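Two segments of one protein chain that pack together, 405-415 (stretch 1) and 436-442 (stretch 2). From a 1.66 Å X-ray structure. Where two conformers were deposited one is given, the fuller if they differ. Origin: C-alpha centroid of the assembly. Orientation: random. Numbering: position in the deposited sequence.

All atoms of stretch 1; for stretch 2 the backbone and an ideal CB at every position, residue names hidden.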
# COMPACT_ATOMS: atom_id res chain seq x y z
N LYS A 405 -8.10 -9.77 -11.40
CA LYS A 405 -8.40 -10.78 -12.40
C LYS A 405 -7.54 -10.59 -13.64
O LYS A 405 -7.03 -11.55 -14.22
CB LYS A 405 -9.88 -10.75 -12.76
CG LYS A 405 -10.75 -11.31 -11.62
CD LYS A 405 -12.24 -11.05 -11.84
CE LYS A 405 -12.82 -11.94 -12.88
NZ LYS A 405 -14.31 -11.82 -12.89
N ASN A 406 -7.35 -9.33 -14.06
CA ASN A 406 -6.54 -9.05 -15.24
C ASN A 406 -5.07 -9.34 -14.98
O ASN A 406 -4.38 -9.93 -15.83
CB ASN A 406 -6.74 -7.59 -15.65
CG ASN A 406 -6.00 -7.24 -16.92
OD1 ASN A 406 -5.78 -8.10 -17.78
ND2 ASN A 406 -5.61 -5.98 -17.05
N LEU A 407 -4.56 -8.91 -13.83
CA LEU A 407 -3.13 -9.06 -13.53
C LEU A 407 -2.74 -10.52 -13.35
O LEU A 407 -1.73 -10.97 -13.90
CB LEU A 407 -2.78 -8.25 -12.29
CG LEU A 407 -2.87 -6.75 -12.47
CD1 LEU A 407 -2.79 -6.06 -11.11
CD2 LEU A 407 -1.75 -6.27 -13.40
N VAL A 408 -3.54 -11.28 -12.58
CA VAL A 408 -3.22 -12.69 -12.35
C VAL A 408 -3.25 -13.46 -13.66
O VAL A 408 -2.33 -14.24 -13.97
CB VAL A 408 -4.18 -13.29 -11.31
CG1 VAL A 408 -4.08 -14.83 -11.31
CG2 VAL A 408 -3.88 -12.75 -9.95
N GLU A 409 -4.28 -13.24 -14.47
CA GLU A 409 -4.37 -13.94 -15.75
C GLU A 409 -3.15 -13.66 -16.62
O GLU A 409 -2.51 -14.58 -17.15
CB GLU A 409 -5.66 -13.53 -16.47
CG GLU A 409 -5.81 -14.16 -17.86
CD GLU A 409 -7.09 -13.74 -18.55
OE1 GLU A 409 -8.06 -14.52 -18.54
OE2 GLU A 409 -7.13 -12.61 -19.10
N THR A 410 -2.83 -12.37 -16.83
CA THR A 410 -1.66 -12.04 -17.64
C THR A 410 -0.38 -12.54 -16.98
O THR A 410 0.50 -13.10 -17.65
CB THR A 410 -1.59 -10.52 -17.82
OG1 THR A 410 -2.80 -10.03 -18.41
CG2 THR A 410 -0.40 -10.12 -18.72
N GLY A 411 -0.27 -12.37 -15.67
CA GLY A 411 0.97 -12.65 -14.98
C GLY A 411 1.32 -14.12 -15.02
O GLY A 411 2.49 -14.49 -15.22
N ILE A 412 0.32 -14.98 -14.84
CA ILE A 412 0.53 -16.42 -14.95
C ILE A 412 1.12 -16.76 -16.31
O ILE A 412 2.07 -17.54 -16.41
CB ILE A 412 -0.78 -17.18 -14.70
CG1 ILE A 412 -1.19 -17.07 -13.23
CG2 ILE A 412 -0.63 -18.64 -15.12
CD1 ILE A 412 -2.57 -17.63 -12.95
N ILE A 413 0.54 -16.20 -17.38
CA ILE A 413 1.05 -16.47 -18.72
C ILE A 413 2.52 -16.09 -18.82
O ILE A 413 3.35 -16.86 -19.32
CB ILE A 413 0.20 -15.74 -19.78
CG1 ILE A 413 -1.22 -16.30 -19.80
CG2 ILE A 413 0.83 -15.84 -21.16
CD1 ILE A 413 -2.20 -15.47 -20.61
N LEU A 414 2.86 -14.89 -18.35
CA LEU A 414 4.22 -14.40 -18.54
C LEU A 414 5.24 -15.21 -17.75
O LEU A 414 6.33 -15.49 -18.24
CB LEU A 414 4.31 -12.92 -18.17
CG LEU A 414 3.55 -11.98 -19.11
CD1 LEU A 414 3.59 -10.56 -18.56
CD2 LEU A 414 4.10 -12.03 -20.51
N LEU A 415 4.90 -15.60 -16.52
CA LEU A 415 5.83 -16.42 -15.75
C LEU A 415 6.01 -17.80 -16.37
O LEU A 415 7.01 -18.47 -16.09
CB LEU A 415 5.36 -16.55 -14.31
CG LEU A 415 5.40 -15.28 -13.45
CD1 LEU A 415 5.04 -15.63 -12.02
CD2 LEU A 415 6.76 -14.59 -13.52
N UNK A 436 -1.02 -9.29 -28.34
CA UNK A 436 -2.19 -9.05 -27.50
C UNK A 436 -1.80 -8.50 -26.13
O UNK A 436 -2.38 -7.51 -25.66
CB UNK A 436 -2.99 -10.34 -27.33
N UNK A 437 -0.86 -9.16 -25.44
CA UNK A 437 -0.48 -8.71 -24.11
C UNK A 437 0.15 -7.32 -24.16
O UNK A 437 -0.08 -6.50 -23.27
CB UNK A 437 0.49 -9.71 -23.47
N UNK A 438 0.94 -7.05 -25.20
CA UNK A 438 1.67 -5.79 -25.29
C UNK A 438 0.70 -4.62 -25.41
O UNK A 438 0.86 -3.60 -24.73
CB UNK A 438 2.63 -5.81 -26.48
N UNK A 439 -0.30 -4.75 -26.27
CA UNK A 439 -1.23 -3.65 -26.49
C UNK A 439 -1.98 -3.34 -25.20
O UNK A 439 -2.33 -2.19 -24.94
CB UNK A 439 -2.21 -3.99 -27.62
N UNK A 440 -2.20 -4.36 -24.35
CA UNK A 440 -2.95 -4.17 -23.12
C UNK A 440 -2.14 -3.54 -21.99
O UNK A 440 -2.72 -2.94 -21.08
CB UNK A 440 -3.50 -5.52 -22.65
N UNK A 441 -0.82 -3.66 -22.02
CA UNK A 441 0.01 -3.19 -20.91
C UNK A 441 1.10 -2.21 -21.34
O UNK A 441 2.00 -1.93 -20.55
CB UNK A 441 0.66 -4.39 -20.21
N UNK A 442 1.00 -1.64 -22.54
CA UNK A 442 2.04 -0.72 -23.00
C UNK A 442 1.96 0.66 -22.37
O UNK A 442 2.92 1.42 -22.47
CB UNK A 442 1.96 -0.58 -24.52

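Position 436 opens the stretch with helical backbone angles and a CB that has nothing of stretch 1 within 5.5 Å. Almost any helix-compatible residue would do. The deposited residue is Leu436, which makes no contact with stretch 1.

Position 437 is the opposite case. Its CA lies 7.4 Å from the CA of Thr410, the closest CA pair between the stretches, and its CA-to-CB bond points toward stretch 1. The ideal CB sits 4.8 Å from Thr410 CG2 and 5.2 Å from Leu414 CD2, so the site offers methyl groups at a distance that leaves room for a medium-sized apolar side chain; leucine, isoleucine or methionine would all be reasonable. It is Leu437, in the m, t rotamer. Its CD1 reaches Leu414 CD2 at 3.6 Å and Ile413 CG2 at 4.2 Å, while its CD2 lies 4.0 Å from Thr410 CG2. The forked end packs against residues about a turn apart on the facing helix.

Positions 438 and 439 continue the helix with CBs beyond reach of stretch 1, which cannot choose between small and large, polar and apolar. They are Ser438, whose hydroxyl bonds to a residue just outside the stretch, and Ile439.

At 440 the CB again points toward stretch 1, but nothing lies within 5.5 Å of it. The gap calls for length, and what waits across it is polar: the OD1 of Asn406, the hydroxyl of Thr410 and the carboxylate of Glu409. Lysine, arginine or glutamine would suit. The residue is Arg440, whose NH2 comes 3.0 Å from Thr410 OG1, at too poor an angle for a hydrogen bond; that hydroxyl donates to Asn406 O, 3.0 Å from OG1, within its own helix. Glu409 OE2, 4.3 Å from Arg440 NH2, adds an opposite charge beyond salt-bridge range. Asn406 OD1 lies at the guanidinium edge, but its 2.2 Å from Arg440 NH2 is too short for a hydrogen bond; Asn406 was deposited in two conformers.

Position 441, with phi/psi of -125/16, departs from the preceding helical angles. Its CB also points toward stretch 1 across open space, where Leu407 offers a methyl and Asn406 and Thr410 offer polar atoms. A long or broad apolar group could fill this gap, an aromatic ring or methionine among them. It is Phe441: CE1 meets Leu407 CD2 at 4.0 Å, CZ approaches Asn406 ND2 at 3.5 Å, and CE2 lies 3.3 Å from Thr410 OG1.

Position 442 is out of reach and in a loop or turn; it is Lys442.

Stretch 2 (436-442) LLSIRFK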
# COMPACT_ATOMS: atom_id res chain seq x y z
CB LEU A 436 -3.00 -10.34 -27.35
CG LEU A 436 -4.17 -10.29 -26.37
CD1 LEU A 436 -5.19 -9.23 -26.77
CD2 LEU A 436 -4.84 -11.66 -26.27
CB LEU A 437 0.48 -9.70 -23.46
CG LEU A 437 -0.02 -11.11 -23.21
CD1 LEU A 437 1.04 -11.89 -22.43
CD2 LEU A 437 -1.34 -11.12 -22.47
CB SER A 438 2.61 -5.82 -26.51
OG SER A 438 3.66 -6.74 -26.30
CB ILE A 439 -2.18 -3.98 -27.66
CG1 ILE A 439 -2.57 -2.71 -28.41
CG2 ILE A 439 -3.43 -4.69 -27.16
CD1 ILE A 439 -1.47 -2.19 -29.33
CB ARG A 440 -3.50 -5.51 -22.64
CG ARG A 440 -4.57 -6.11 -23.56
CD ARG A 440 -4.86 -7.55 -23.17
NE ARG A 440 -5.04 -7.68 -21.73
CZ ARG A 440 -5.05 -8.84 -21.08
NH1 ARG A 440 -4.89 -9.98 -21.74
NH2 ARG A 440 -5.21 -8.86 -19.76
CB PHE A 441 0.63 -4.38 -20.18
CG PHE A 441 -0.35 -5.13 -19.34
CD1 PHE A 441 -0.61 -4.72 -18.03
CD2 PHE A 441 -1.04 -6.22 -19.86
CE1 PHE A 441 -1.55 -5.39 -17.26
CE2 PHE A 441 -1.97 -6.89 -19.08
CZ PHE A 441 -2.22 -6.48 -17.79
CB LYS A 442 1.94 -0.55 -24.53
CG LYS A 442 0.59 -0.03 -25.03
CD LYS A 442 0.68 0.39 -26.49
CE LYS A 442 -0.64 0.91 -27.01
NZ LYS A 442 -0.50 1.49 -28.39
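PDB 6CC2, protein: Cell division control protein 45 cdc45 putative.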